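Local coordinates for protein CbbY (Rhodobacter sphaeroides, PDB 4UAS), which dephosphorylates xylulose-1,5-bisphosphate, a potent inhibitor made by Rubisco itself, to xylulose 5-phosphate, as a magnesium-dependent phosphatase of the HAD superfamily, at residues A[2-6]-A[160-166]; A[109-115]-A[138-144]; A[151-157]-A[172-176]. All blocks are in the same frame, centred on the assembly; numbering follows the deposited sequence.

Contact 1: residues A[2-6]-A[160-166]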
ATOM      1  N   ILE A   2       1.761  16.171 -15.964  1.00 28.84           N
ATOM      2  CA  ILE A   2       2.385  15.418 -14.852  1.00 23.41           C
ATOM      3  C   ILE A   2       3.640  14.802 -15.309  1.00 18.87           C
ATOM      4  O   ILE A   2       3.688  14.257 -16.379  1.00 25.39           O
ATOM      5  CB  ILE A   2       1.359  14.263 -14.515  1.00 27.61           C
ATOM      6  CG1 ILE A   2       0.166  14.861 -13.786  1.00 30.53           C
ATOM      7  CG2 ILE A   2       1.923  13.033 -13.867  1.00 27.62           C
ATOM      8  CD1 ILE A   2       0.517  15.533 -12.510  1.00 32.10           C
ATOM      9  N   GLU A   3       4.661  14.853 -14.460  1.00 15.91           N
ATOM     10  CA  GLU A   3       5.948  14.200 -14.757  1.00 16.72           C
ATOM     11  C   GLU A   3       6.173  12.894 -14.018  1.00 15.83           C
ATOM     12  O   GLU A   3       6.952  12.085 -14.431  1.00 18.12           O
ATOM     13  CB  GLU A   3       7.115  15.134 -14.462  1.00 19.65           C
ATOM     14  CG  GLU A   3       7.144  16.290 -15.458  1.00 26.09           C
ATOM     15  CD  GLU A   3       8.211  17.316 -15.227  1.00 30.53           C
ATOM     16  OE1 GLU A   3       9.040  17.136 -14.315  1.00 35.02           O
ATOM     17  OE2 GLU A   3       8.172  18.339 -15.979  1.00 46.02           O
ATOM     18  N   ALA A   4       5.394  12.637 -12.963  1.00 13.39           N
ATOM     19  CA  ALA A   4       5.520  11.378 -12.213  1.00 12.22           C
ATOM     20  C   ALA A   4       4.177  11.085 -11.548  1.00 10.92           C
ATOM     21  O   ALA A   4       3.504  11.978 -11.105  1.00 11.69           O
ATOM     22  CB  ALA A   4       6.650  11.406 -11.160  1.00 13.40           C
ATOM     23  N   ILE A   5       3.904   9.778 -11.405  1.00  9.94           N
ATOM     24  CA  ILE A   5       2.797   9.277 -10.601  1.00  8.72           C
ATOM     25  C   ILE A   5       3.355   8.352  -9.570  1.00  9.31           C
ATOM     26  O   ILE A   5       4.128   7.439  -9.885  1.00 10.02           O
ATOM     27  CB  ILE A   5       1.739   8.534 -11.483  1.00 10.33           C
ATOM     28  CG1 ILE A   5       1.326   9.334 -12.711  1.00 11.13           C
ATOM     29  CG2 ILE A   5       0.564   8.154 -10.632  1.00 10.53           C
ATOM     30  CD1 ILE A   5       0.571   8.533 -13.761  1.00 13.29           C
ATOM     31  N   LEU A   6       2.890   8.581  -8.342  1.00  7.72           N
ATOM     32  CA  LEU A   6       3.317   7.800  -7.168  1.00  8.30           C
ATOM     33  C   LEU A   6       2.115   6.989  -6.680  1.00  8.31           C
ATOM     34  O   LEU A   6       1.071   7.561  -6.367  1.00  9.83           O
ATOM     35  CB  LEU A   6       3.879   8.698  -6.091  1.00  8.51           C
ATOM     36  CG  LEU A   6       5.135   9.436  -6.489  1.00  9.62           C
ATOM     37  CD1 LEU A   6       4.858  10.728  -7.188  1.00 11.16           C
ATOM     38  CD2 LEU A   6       6.005   9.732  -5.262  1.00 13.32           C
ATOM     39  N   ALA A 160      10.637   8.798  -2.235  1.00  8.33           N
ATOM     40  CA  ALA A 160      10.321   8.497  -3.601  1.00  9.09           C
ATOM     41  C   ALA A 160      10.569   9.694  -4.497  1.00  9.11           C
ATOM     42  O   ALA A 160      11.092   9.546  -5.622  1.00 10.19           O
ATOM     43  CB  ALA A 160       8.871   8.041  -3.693  1.00  9.62           C
ATOM     44  N   LEU A 161      10.129  10.853  -4.064  1.00  8.84           N
ATOM     45  CA  LEU A 161      10.323  12.077  -4.875  1.00  9.04           C
ATOM     46  C   LEU A 161      11.800  12.419  -5.056  1.00 10.50           C
ATOM     47  O   LEU A 161      12.203  12.890  -6.143  1.00 11.55           O
ATOM     48  CB  LEU A 161       9.610  13.236  -4.262  1.00  9.50           C
ATOM     49  CG  LEU A 161       8.088  13.225  -4.400  1.00 10.28           C
ATOM     50  CD1 LEU A 161       7.478  14.245  -3.447  1.00 12.12           C
ATOM     51  CD2 LEU A 161       7.692  13.504  -5.818  1.00 11.20           C
ATOM     52  N   ARG A 162      12.632  12.240  -4.041  1.00 10.07           N
ATOM     53  CA  ARG A 162      14.053  12.473  -4.167  1.00 10.63           C
ATOM     54  C   ARG A 162      14.639  11.540  -5.216  1.00 11.03           C
ATOM     55  O   ARG A 162      15.466  11.927  -6.059  1.00 13.12           O
ATOM     56  CB  ARG A 162      14.770  12.381  -2.824  1.00 12.60           C
ATOM     57  CG  ARG A 162      16.253  12.808  -2.994  1.00 12.92           C
ATOM     58  CD  ARG A 162      17.055  12.911  -1.768  1.00 19.91           C
ATOM     59  NE  ARG A 162      16.905  11.788  -1.081  1.00 17.35           N
ATOM     60  CZ  ARG A 162      16.120  11.528   0.043  1.00 17.01           C
ATOM     61  NH1 ARG A 162      15.459  12.340   0.863  1.00 20.50           N
ATOM     62  NH2 ARG A 162      16.109  10.326   0.345  1.00 13.23           N
ATOM     63  N   GLU A 163      14.277  10.269  -5.167  1.00 10.74           N
ATOM     64  CA  GLU A 163      14.781   9.289  -6.123  1.00 11.20           C
ATOM     65  C   GLU A 163      14.280   9.553  -7.524  1.00 12.11           C
ATOM     66  O   GLU A 163      15.028   9.376  -8.477  1.00 16.18           O
ATOM     67  CB  GLU A 163      14.449   7.866  -5.685  1.00 12.10           C
ATOM     68  CG  GLU A 163      15.205   7.468  -4.447  1.00 14.90           C
ATOM     69  CD  GLU A 163      15.245   6.025  -4.101  1.00 21.98           C
ATOM     70  OE1 GLU A 163      16.267   5.405  -4.437  1.00 30.04           O
ATOM     71  OE2 GLU A 163      14.294   5.565  -3.523  1.00 35.24           O
ATOM     72  N   LEU A 164      13.028   9.987  -7.678  1.00 12.63           N
ATOM     73  CA  LEU A 164      12.488  10.353  -8.968  1.00 13.23           C
ATOM     74  C   LEU A 164      13.125  11.588  -9.527  1.00 15.40           C
ATOM     75  O   LEU A 164      13.176  11.737 -10.778  1.00 16.35           O
ATOM     76  CB  LEU A 164      10.974  10.626  -8.866  1.00 12.58           C
ATOM     77  CG  LEU A 164      10.065   9.413  -8.744  1.00 14.24           C
ATOM     78  CD1 LEU A 164       8.682   9.854  -8.250  1.00 14.10           C
ATOM     79  CD2 LEU A 164       9.940   8.620 -10.071  1.00 17.69           C
ATOM     80  N   ASP A 165      13.558  12.475  -8.634  1.00 14.57           N
ATOM     81  CA  ASP A 165      14.069  13.777  -8.968  1.00 15.94           C
ATOM     82  C   ASP A 165      12.995  14.556  -9.729  1.00 16.44           C
ATOM     83  O   ASP A 165      13.281  15.174 -10.786  1.00 17.66           O
ATOM     84  CB  ASP A 165      15.413  13.706  -9.718  1.00 17.42           C
ATOM     85  CG  ASP A 165      16.070  15.069  -9.779  1.00 21.22           C
ATOM     86  OD1 ASP A 165      16.006  15.838  -8.746  1.00 19.76           O
ATOM     87  OD2 ASP A 165      16.738  15.351 -10.812  1.00 33.16           O
ATOM     88  N   VAL A 166      11.781  14.599  -9.186  1.00 14.85           N
ATOM     89  CA  VAL A 166      10.635  15.371  -9.761  1.00 15.73           C
ATOM     90  C   VAL A 166      10.142  16.194  -8.585  1.00 14.65           C
ATOM     91  O   VAL A 166       9.935  15.640  -7.486  1.00 16.63           O
ATOM     92  CB  VAL A 166       9.537  14.434 -10.305  1.00 15.74           C
ATOM     93  CG1 VAL A 166       8.334  15.203 -10.756  1.00 18.75           C
ATOM     94  CG2 VAL A 166      10.045  13.593 -11.499  1.00 19.85           C
TER
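How a helix is laid on a parallel sheet can be read from a handful of rotamers. The first strand of the HAD core, 4-6, runs nearly antiparallel to helix 160-164, at 153° with 10.4 Å between the axes. Ala4 and Leu6 direct their CB atoms toward the helix, whereas Ile5, between them, turns its own to the far face. Leu6, with chi1 in m, sets CD2 3.7 Å from Ala160 CB and 4.2 Å from Leu161 CG, while its CG meets Leu164 CD1 at 4.0 Å. Leu161 and Leu164 share the m,t rotamer; Leu161 starts sideways and still reaches Leu6, and Leu164 extends CD1 to 3.9 Å from Ala4 CB. Beyond the helix, Asp165 takes a positive phi and the chain turns, so that Val166, in t, brings CG2 to 4.1 Å from Ala4 CB and CG1 to 3.9 Å from Glu3 CB. The carboxylate of Glu3 pairs with Arg170. No hydrogen bond crosses between these segments, so what joins them here is apolar packing.

Contact 2: residues A[109-115]-A[138-144]. With PO4 (phosphate ion), chain C.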
ATOM      1  N   ILE A 109       5.976   9.141 -18.651  1.00 18.31           N
ATOM      2  CA  ILE A 109       5.824   9.593 -17.290  1.00 17.67           C
ATOM      3  C   ILE A 109       6.484   8.563 -16.343  1.00 17.10           C
ATOM      4  O   ILE A 109       6.278   7.367 -16.445  1.00 20.54           O
ATOM      5  CB  ILE A 109       4.343   9.750 -17.004  1.00 17.53           C
ATOM      6  CG1 ILE A 109       3.825  10.967 -17.779  1.00 21.23           C
ATOM      7  CG2 ILE A 109       4.084  10.012 -15.511  1.00 20.06           C
ATOM      8  CD1 ILE A 109       2.361  11.018 -17.827  1.00 21.67           C
ATOM      9  N   ARG A 110       7.301   9.032 -15.417  0.50 15.79           N
ATOM     10  CA  ARG A 110       7.967   8.088 -14.524  0.50 14.98           C
ATOM     11  C   ARG A 110       7.006   7.711 -13.383  0.50 12.59           C
ATOM     12  O   ARG A 110       6.204   8.490 -12.907  0.50 13.81           O
ATOM     13  CB  ARG A 110       9.255   8.697 -13.981  0.50 16.52           C
ATOM     14  CG  ARG A 110      10.248   8.999 -15.088  0.50 22.33           C
ATOM     15  CD  ARG A 110      11.604   9.438 -14.532  0.50 30.39           C
ATOM     16  NE  ARG A 110      12.391   8.265 -14.089  0.50 28.57           N
ATOM     17  CZ  ARG A 110      13.111   8.218 -12.951  0.50 33.14           C
ATOM     18  NH1 ARG A 110      13.167   9.267 -12.171  0.50 32.66           N
ATOM     19  NH2 ARG A 110      13.819   7.154 -12.593  0.50 31.11           N
ATOM     20  N   LEU A 111       7.178   6.496 -12.902  1.00 12.95           N
ATOM     21  CA  LEU A 111       6.273   5.849 -11.938  1.00 10.72           C
ATOM     22  C   LEU A 111       7.036   5.391 -10.700  1.00 10.59           C
ATOM     23  O   LEU A 111       8.109   4.811 -10.791  1.00 11.75           O
ATOM     24  CB  LEU A 111       5.614   4.628 -12.608  1.00 12.87           C
ATOM     25  CG  LEU A 111       4.861   4.912 -13.886  1.00 12.89           C
ATOM     26  CD1 LEU A 111       4.263   3.628 -14.450  1.00 16.05           C
ATOM     27  CD2 LEU A 111       3.804   5.948 -13.790  1.00 14.39           C
ATOM     28  N   ALA A 112       6.406   5.579  -9.538  1.00  9.30           N
ATOM     29  CA  ALA A 112       6.943   5.122  -8.276  1.00  8.97           C
ATOM     30  C   ALA A 112       5.881   4.345  -7.495  1.00  7.77           C
ATOM     31  O   ALA A 112       4.670   4.671  -7.595  1.00  9.54           O
ATOM     32  CB  ALA A 112       7.485   6.254  -7.422  1.00 10.91           C
ATOM     33  N   VAL A 113       6.317   3.461  -6.646  1.00  8.35           N
ATOM     34  CA  VAL A 113       5.561   2.960  -5.509  1.00  8.79           C
ATOM     35  C   VAL A 113       6.047   3.683  -4.260  1.00  7.94           C
ATOM     36  O   VAL A 113       7.232   3.889  -4.085  1.00  8.70           O
ATOM     37  CB  VAL A 113       5.784   1.433  -5.344  1.00 11.41           C
ATOM     38  CG1 VAL A 113       5.626   0.918  -3.960  1.00 12.38           C
ATOM     39  CG2 VAL A 113       4.846   0.745  -6.346  1.00 13.52           C
ATOM     40  N   ALA A 114       5.087   4.055  -3.407  1.00  7.88           N
ATOM     41  CA  ALA A 114       5.356   4.641  -2.108  1.00  7.85           C
ATOM     42  C   ALA A 114       4.434   3.933  -1.113  1.00  7.60           C
ATOM     43  O   ALA A 114       3.225   4.209  -1.121  1.00  8.22           O
ATOM     44  CB  ALA A 114       5.135   6.134  -2.114  1.00  9.39           C
ATOM     45  N   THR A 115       4.973   2.991  -0.336  1.00  7.03           N
ATOM     46  CA  THR A 115       4.193   2.052   0.440  1.00  7.30           C
ATOM     47  C   THR A 115       4.794   1.794   1.790  1.00  7.62           C
ATOM     48  O   THR A 115       6.006   1.824   1.956  1.00  8.04           O
ATOM     49  CB  THR A 115       4.043   0.702  -0.363  1.00  8.28           C
ATOM     50  OG1 THR A 115       3.210  -0.193   0.384  1.00  8.59           O
ATOM     51  CG2 THR A 115       5.317   0.097  -0.627  1.00  9.37           C
ATOM     52  N   PHE A 138       7.859  -0.105 -12.175  1.00 12.49           N
ATOM     53  CA  PHE A 138       8.072   1.156 -11.442  1.00 11.57           C
ATOM     54  C   PHE A 138       9.543   1.551 -11.552  1.00 12.07           C
ATOM     55  O   PHE A 138      10.454   0.745 -11.296  1.00 14.61           O
ATOM     56  CB  PHE A 138       7.644   0.967 -10.007  1.00 11.61           C
ATOM     57  CG  PHE A 138       6.172   0.629  -9.904  1.00 10.63           C
ATOM     58  CD1 PHE A 138       5.204   1.626 -10.053  1.00 11.13           C
ATOM     59  CD2 PHE A 138       5.744  -0.652  -9.655  1.00 10.70           C
ATOM     60  CE1 PHE A 138       3.852   1.296 -10.007  1.00 10.65           C
ATOM     61  CE2 PHE A 138       4.403  -0.988  -9.612  1.00 11.25           C
ATOM     62  CZ  PHE A 138       3.442  -0.012  -9.776  1.00 11.54           C
ATOM     63  N   ASP A 139       9.751   2.817 -11.827  1.00 11.01           N
ATOM     64  CA  ASP A 139      11.103   3.397 -11.911  1.00 12.00           C
ATOM     65  C   ASP A 139      11.729   3.512 -10.518  1.00 11.33           C
ATOM     66  O   ASP A 139      12.962   3.431 -10.379  1.00 12.71           O
ATOM     67  CB  ASP A 139      11.014   4.743 -12.587  1.00 13.44           C
ATOM     68  CG  ASP A 139      10.453   4.630 -13.983  1.00 18.09           C
ATOM     69  OD1 ASP A 139      11.162   4.113 -14.808  1.00 28.51           O
ATOM     70  OD2 ASP A 139       9.264   4.937 -14.196  1.00 18.22           O
ATOM     71  N   VAL A 140      10.903   3.708  -9.500  1.00 10.15           N
ATOM     72  CA  VAL A 140      11.324   3.924  -8.128  1.00 10.48           C
ATOM     73  C   VAL A 140      10.417   3.126  -7.223  1.00  9.62           C
ATOM     74  O   VAL A 140       9.188   3.141  -7.398  1.00 10.25           O
ATOM     75  CB  VAL A 140      11.244   5.424  -7.760  1.00 11.82           C
ATOM     76  CG1 VAL A 140      11.358   5.661  -6.246  1.00 12.14           C
ATOM     77  CG2 VAL A 140      12.338   6.224  -8.491  1.00 13.77           C
ATOM     78  N   ILE A 141      10.988   2.402  -6.251  1.00 10.54           N
ATOM     79  CA  ILE A 141      10.225   1.661  -5.271  1.00 10.22           C
ATOM     80  C   ILE A 141      10.655   2.122  -3.902  1.00 10.51           C
ATOM     81  O   ILE A 141      11.790   1.887  -3.465  1.00 12.16           O
ATOM     82  CB  ILE A 141      10.351   0.125  -5.406  1.00 12.55           C
ATOM     83  CG1 ILE A 141       9.846  -0.302  -6.809  1.00 15.14           C
ATOM     84  CG2 ILE A 141       9.566  -0.613  -4.328  1.00 15.02           C
ATOM     85  CD1 ILE A 141      10.159  -1.720  -7.161  1.00 22.75           C
ATOM     86  N   ALA A 142       9.776   2.787  -3.172  1.00  9.29           N
ATOM     87  CA  ALA A 142       9.969   3.250  -1.828  1.00  9.19           C
ATOM     88  C   ALA A 142       9.012   2.414  -0.942  1.00  8.86           C
ATOM     89  O   ALA A 142       7.786   2.594  -1.042  1.00  9.67           O
ATOM     90  CB  ALA A 142       9.721   4.747  -1.724  1.00  9.90           C
ATOM     91  N   ALA A 143       9.568   1.547  -0.101  1.00  8.83           N
ATOM     92  CA  ALA A 143       8.768   0.540   0.621  1.00  9.00           C
ATOM     93  C   ALA A 143       9.290   0.313   2.030  1.00  9.21           C
ATOM     94  O   ALA A 143      10.454   0.577   2.326  1.00 10.59           O
ATOM     95  CB  ALA A 143       8.717  -0.755  -0.158  1.00 10.94           C
ATOM     96  N   GLY A 144       8.441  -0.214   2.889  1.00 10.50           N
ATOM     97  CA  GLY A 144       8.871  -0.911   4.099  1.00 11.04           C
ATOM     98  C   GLY A 144       9.655   0.007   5.039  1.00  9.55           C
ATOM     99  O   GLY A 144       9.275   1.096   5.346  1.00 11.47           O
TER
HETATM  100  P   PO4 C 301       0.183   0.734   1.780  1.00 11.51           P
HETATM  101  O1  PO4 C 301       1.044   1.912   2.395  1.00 11.78           O
HETATM  102  O2  PO4 C 301       0.260  -0.473   2.805  1.00 16.35           O
HETATM  103  O3  PO4 C 301       0.638   0.182   0.441  1.00  9.94           O
HETATM  104  O4  PO4 C 301      -1.334   1.122   1.718  1.00 10.75           O
HETATM  105  O   HOH W   1       7.235   2.752   4.378  1.00  9.46           O
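Two strands of a beta-alpha-beta unit, joined through helix 119-129, lie side by side here at the edge of the Rossmann-like core, and one of them ends in the phosphate site. Strands 110-114 and 140-142 are parallel, 14° apart with axes 4.7 Å from each other. Val113 is the hub of the ladder: its N donates to Val140 O (3.0 Å) and its O accepts from Ala142 N (2.9 Å), after which Thr115 N reaches Ala142 O (2.9 Å). At the start, Leu111 O takes both Asp139 N (2.8 Å) and Val140 N (3.3 Å), while Asp139 OD2 receives Leu111 N (2.9 Å), a side chain standing in for backbone. Val113 CG2 sits over the Phe138 ring, 3.5 Å from its centroid, in a CH-pi contact. On the other face, Ala112 CB meets Val140 CB at 3.9 Å and helix 155-164 covers them. Thr115 OG1 donates to phosphate O3 (2.6 Å). A substrate-binding loop at the carboxyl end of a parallel strand is the classic placement of a HAD phosphatase site.

Contact 3: residues A[151-157]-A[172-176]. With MG (magnesium ion), chain D; PO4 (phosphate ion), chain C.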
ATOM      1  N   LYS A 151       3.696   5.993   7.017  1.00  7.78           N
ATOM      2  CA  LYS A 151       2.456   6.764   6.817  1.00  7.36           C
ATOM      3  C   LYS A 151       1.641   6.703   8.113  1.00  7.54           C
ATOM      4  O   LYS A 151       1.501   5.631   8.708  1.00  8.29           O
ATOM      5  CB  LYS A 151       1.650   6.229   5.634  1.00  6.97           C
ATOM      6  CG  LYS A 151       2.410   6.237   4.294  1.00  6.90           C
ATOM      7  CD  LYS A 151       1.498   5.793   3.140  1.00  8.22           C
ATOM      8  CE  LYS A 151       2.253   5.389   1.910  1.00  8.28           C
ATOM      9  NZ  LYS A 151       1.354   4.760   0.902  1.00  8.49           N
ATOM     10  N   PRO A 152       1.121   7.818   8.617  1.00  7.68           N
ATOM     11  CA  PRO A 152       0.876   9.087   7.927  1.00  7.73           C
ATOM     12  C   PRO A 152       2.060  10.033   7.782  1.00  7.37           C
ATOM     13  O   PRO A 152       1.926  11.084   7.165  1.00  8.23           O
ATOM     14  CB  PRO A 152      -0.205   9.750   8.798  1.00  8.35           C
ATOM     15  CG  PRO A 152       0.100   9.228  10.178  1.00  8.91           C
ATOM     16  CD  PRO A 152       0.467   7.784   9.952  1.00  7.91           C
ATOM     17  N   SER A 153       3.240   9.674   8.285  1.00  7.72           N
ATOM     18  CA  SER A 153       4.417  10.491   7.975  1.00  8.12           C
ATOM     19  C   SER A 153       4.606  10.545   6.480  1.00  7.28           C
ATOM     20  O   SER A 153       4.542   9.524   5.794  1.00  7.30           O
ATOM     21  CB  SER A 153       5.707   9.907   8.571  1.00  9.57           C
ATOM     22  OG  SER A 153       6.838  10.571   8.021  1.00 10.65           O
ATOM     23  N   PRO A 154       4.943  11.743   5.928  1.00  7.28           N
ATOM     24  CA  PRO A 154       5.257  11.868   4.479  1.00  7.56           C
ATOM     25  C   PRO A 154       6.606  11.278   4.070  1.00  7.52           C
ATOM     26  O   PRO A 154       6.905  11.339   2.878  1.00  8.04           O
ATOM     27  CB  PRO A 154       5.239  13.391   4.258  1.00  7.95           C
ATOM     28  CG  PRO A 154       4.439  13.929   5.414  1.00 10.58           C
ATOM     29  CD  PRO A 154       4.860  13.060   6.570  1.00  9.08           C
ATOM     30  N   ASP A 155       7.411  10.796   5.018  1.00  7.84           N
ATOM     31  CA  ASP A 155       8.791  10.466   4.664  1.00  8.19           C
ATOM     32  C   ASP A 155       8.925   9.498   3.491  1.00  7.02           C
ATOM     33  O   ASP A 155       9.853   9.664   2.706  1.00  7.82           O
ATOM     34  CB  ASP A 155       9.522  10.017   5.895  1.00  9.71           C
ATOM     35  CG  ASP A 155       9.794  11.225   6.871  1.00 11.54           C
ATOM     36  OD1 ASP A 155       9.597  12.406   6.424  1.00 14.30           O
ATOM     37  OD2 ASP A 155      10.260  10.986   7.981  1.00 16.26           O
ATOM     38  N   ILE A 156       8.068   8.496   3.346  1.00  7.24           N
ATOM     39  CA  ILE A 156       8.215   7.558   2.264  1.00  7.27           C
ATOM     40  C   ILE A 156       7.980   8.261   0.905  1.00  7.23           C
ATOM     41  O   ILE A 156       8.617   7.920  -0.100  1.00  7.73           O
ATOM     42  CB  ILE A 156       7.269   6.354   2.441  1.00  7.49           C
ATOM     43  CG1 ILE A 156       7.702   5.175   1.578  1.00  8.64           C
ATOM     44  CG2 ILE A 156       5.810   6.717   2.296  1.00  8.04           C
ATOM     45  CD1 ILE A 156       9.064   4.583   1.961  1.00  9.48           C
ATOM     46  N   TYR A 157       7.046   9.215   0.842  1.00  7.38           N
ATOM     47  CA  TYR A 157       6.841  10.009  -0.347  1.00  6.94           C
ATOM     48  C   TYR A 157       7.989  10.931  -0.640  1.00  7.38           C
ATOM     49  O   TYR A 157       8.388  11.125  -1.787  1.00  8.31           O
ATOM     50  CB  TYR A 157       5.516  10.784  -0.280  1.00  7.79           C
ATOM     51  CG  TYR A 157       4.269   9.966  -0.596  1.00  7.40           C
ATOM     52  CD1 TYR A 157       3.368   9.574   0.354  1.00  7.56           C
ATOM     53  CD2 TYR A 157       4.005   9.629  -1.910  1.00  8.64           C
ATOM     54  CE1 TYR A 157       2.219   8.851   0.013  1.00  7.87           C
ATOM     55  CE2 TYR A 157       2.887   8.925  -2.267  1.00  8.99           C
ATOM     56  CZ  TYR A 157       1.999   8.511  -1.313  1.00  7.81           C
ATOM     57  OH  TYR A 157       0.874   7.851  -1.699  1.00  9.99           O
ATOM     58  N   VAL A 172       1.824  13.468  -8.735  1.00 10.27           N
ATOM     59  CA  VAL A 172       0.500  13.203  -8.160  1.00  9.15           C
ATOM     60  C   VAL A 172       0.626  11.820  -7.513  1.00  8.82           C
ATOM     61  O   VAL A 172       1.320  10.953  -8.000  1.00  9.54           O
ATOM     62  CB  VAL A 172      -0.606  13.273  -9.212  1.00 10.28           C
ATOM     63  CG1 VAL A 172      -0.367  12.233 -10.271  1.00 12.26           C
ATOM     64  CG2 VAL A 172      -1.988  13.229  -8.611  1.00 11.33           C
ATOM     65  N   ALA A 173      -0.143  11.622  -6.418  1.00  8.47           N
ATOM     66  CA  ALA A 173      -0.256  10.358  -5.720  1.00  8.28           C
ATOM     67  C   ALA A 173      -1.652   9.773  -5.848  1.00  7.43           C
ATOM     68  O   ALA A 173      -2.640  10.514  -5.841  1.00  9.04           O
ATOM     69  CB  ALA A 173       0.041  10.535  -4.233  1.00  8.17           C
ATOM     70  N   LEU A 174      -1.706   8.449  -5.924  1.00  7.42           N
ATOM     71  CA  LEU A 174      -2.971   7.676  -5.830  1.00  6.71           C
ATOM     72  C   LEU A 174      -2.942   6.892  -4.542  1.00  7.12           C
ATOM     73  O   LEU A 174      -1.978   6.196  -4.211  1.00  7.39           O
ATOM     74  CB  LEU A 174      -3.150   6.712  -6.974  1.00  8.39           C
ATOM     75  CG  LEU A 174      -3.713   7.266  -8.256  1.00 11.20           C
ATOM     76  CD1 LEU A 174      -2.912   8.333  -8.840  1.00 14.76           C
ATOM     77  CD2 LEU A 174      -3.989   6.161  -9.221  1.00 10.98           C
ATOM     78  N   GLU A 175      -4.020   7.037  -3.756  1.00  6.68           N
ATOM     79  CA  GLU A 175      -4.138   6.481  -2.408  1.00  6.19           C
ATOM     80  C   GLU A 175      -5.544   5.953  -2.176  1.00  6.62           C
ATOM     81  O   GLU A 175      -6.485   6.233  -2.900  1.00  7.18           O
ATOM     82  CB  GLU A 175      -3.846   7.572  -1.357  1.00  6.64           C
ATOM     83  CG  GLU A 175      -2.354   7.697  -1.055  1.00  7.18           C
ATOM     84  CD  GLU A 175      -1.811   6.573  -0.212  1.00  7.47           C
ATOM     85  OE1 GLU A 175      -2.634   5.694   0.191  1.00  7.80           O
ATOM     86  OE2 GLU A 175      -0.587   6.600   0.043  1.00  7.93           O
ATOM     87  N   ASP A 176      -5.696   5.156  -1.079  1.00  6.91           N
ATOM     88  CA  ASP A 176      -6.938   4.594  -0.680  1.00  6.59           C
ATOM     89  C   ASP A 176      -7.321   4.884   0.748  1.00  6.92           C
ATOM     90  O   ASP A 176      -8.437   4.511   1.150  1.00  8.22           O
ATOM     91  CB  ASP A 176      -7.001   3.072  -0.879  1.00  8.15           C
ATOM     92  CG  ASP A 176      -6.171   2.373   0.186  1.00  9.37           C
ATOM     93  OD1 ASP A 176      -4.990   2.743   0.268  1.00 11.73           O
ATOM     94  OD2 ASP A 176      -6.638   1.472   0.912  1.00 11.71           O
TER
HETATM   95 MG    MG D 302      -3.193   1.806   1.014  1.00  8.91          MG
HETATM   96  P   PO4 C 301       0.183   0.734   1.780  1.00 11.51           P
HETATM   97  O1  PO4 C 301       1.044   1.912   2.395  1.00 11.78           O
HETATM   98  O2  PO4 C 301       0.260  -0.473   2.805  1.00 16.35           O
HETATM   99  O3  PO4 C 301       0.638   0.182   0.441  1.00  9.94           O
HETATM  100  O4  PO4 C 301      -1.334   1.122   1.718  1.00 10.75           O
HETATM  101  O   HOH W   2      -2.769   3.763   1.966  1.00  8.75           O
HETATM  102  O   HOH W   3      -4.281   1.231   2.585  1.00 15.17           O
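Burying a carboxylate is costly unless its oxygens find partners, and Glu175 illustrates how thoroughly this can be arranged. Its OE2 accepts two hydrogen bonds across the contact, from Tyr157 OH at 2.6 Å and from Lys151 NZ at 2.8 Å, the latter a salt bridge. Its OE1 receives a hydrogen from a water at 2.6 Å and a weak bond from Asp176 N at 3.4 Å. That water, 2.2 Å from the magnesium ion, is one of the metal's ligands, which places Glu175 in the second coordination shell of the magnesium. Lys151 is shared just as fully: NZ also donates to phosphate O1 (3.2 Å) and to the backbone oxygen of Ala114, and forms a salt bridge with Asp8, the inferred nucleophile. This lysine and the acidic pair Glu175 and Asp176, where strand 172-175 ends and the loop begins, match the conserved motifs of HAD phosphatases, in which the lysine balances the negative charge of nucleophile and phosphate. Asp176 OD1 binds the magnesium directly at 2.2 Å, alongside phosphate O4 at 2.1 Å, with Asp8 and Asp10 completing the protein ligands; Asp176 OD2 accepts from a second metal-bound water at 2.9 Å. Lys151 reaches the site from a segment with a cis peptide before Pro152, and Ser153 OG then caps the following helix by accepting from Asp155 N (3.1 Å). Away from the metal, Tyr157 CE2 packs on Ala173 CB at 3.8 Å.

Overall arrangement
All three contacts belong to one parallel sheet and the helix on its face. Strand 4-7 lies between 110-114 and 171-175, and backbone hydrogen bonds link contact 1 to both neighbours; its centre is about 8 Å from that of contact 2 and about 12 Å from that of contact 3. Contacts 1 and 3 use opposite ends of helix 155-164, which follows strand 140-142 of contact 2. Along the chain, contact 2 falls entirely between the segments of contact 1 and closes before contact 3 opens, whereas contacts 1 and 3 interleave. The centres of contacts 2 and 3 are about 11 Å apart, and both touch the phosphate: sequence-distant residues thus converge on one catalytic site.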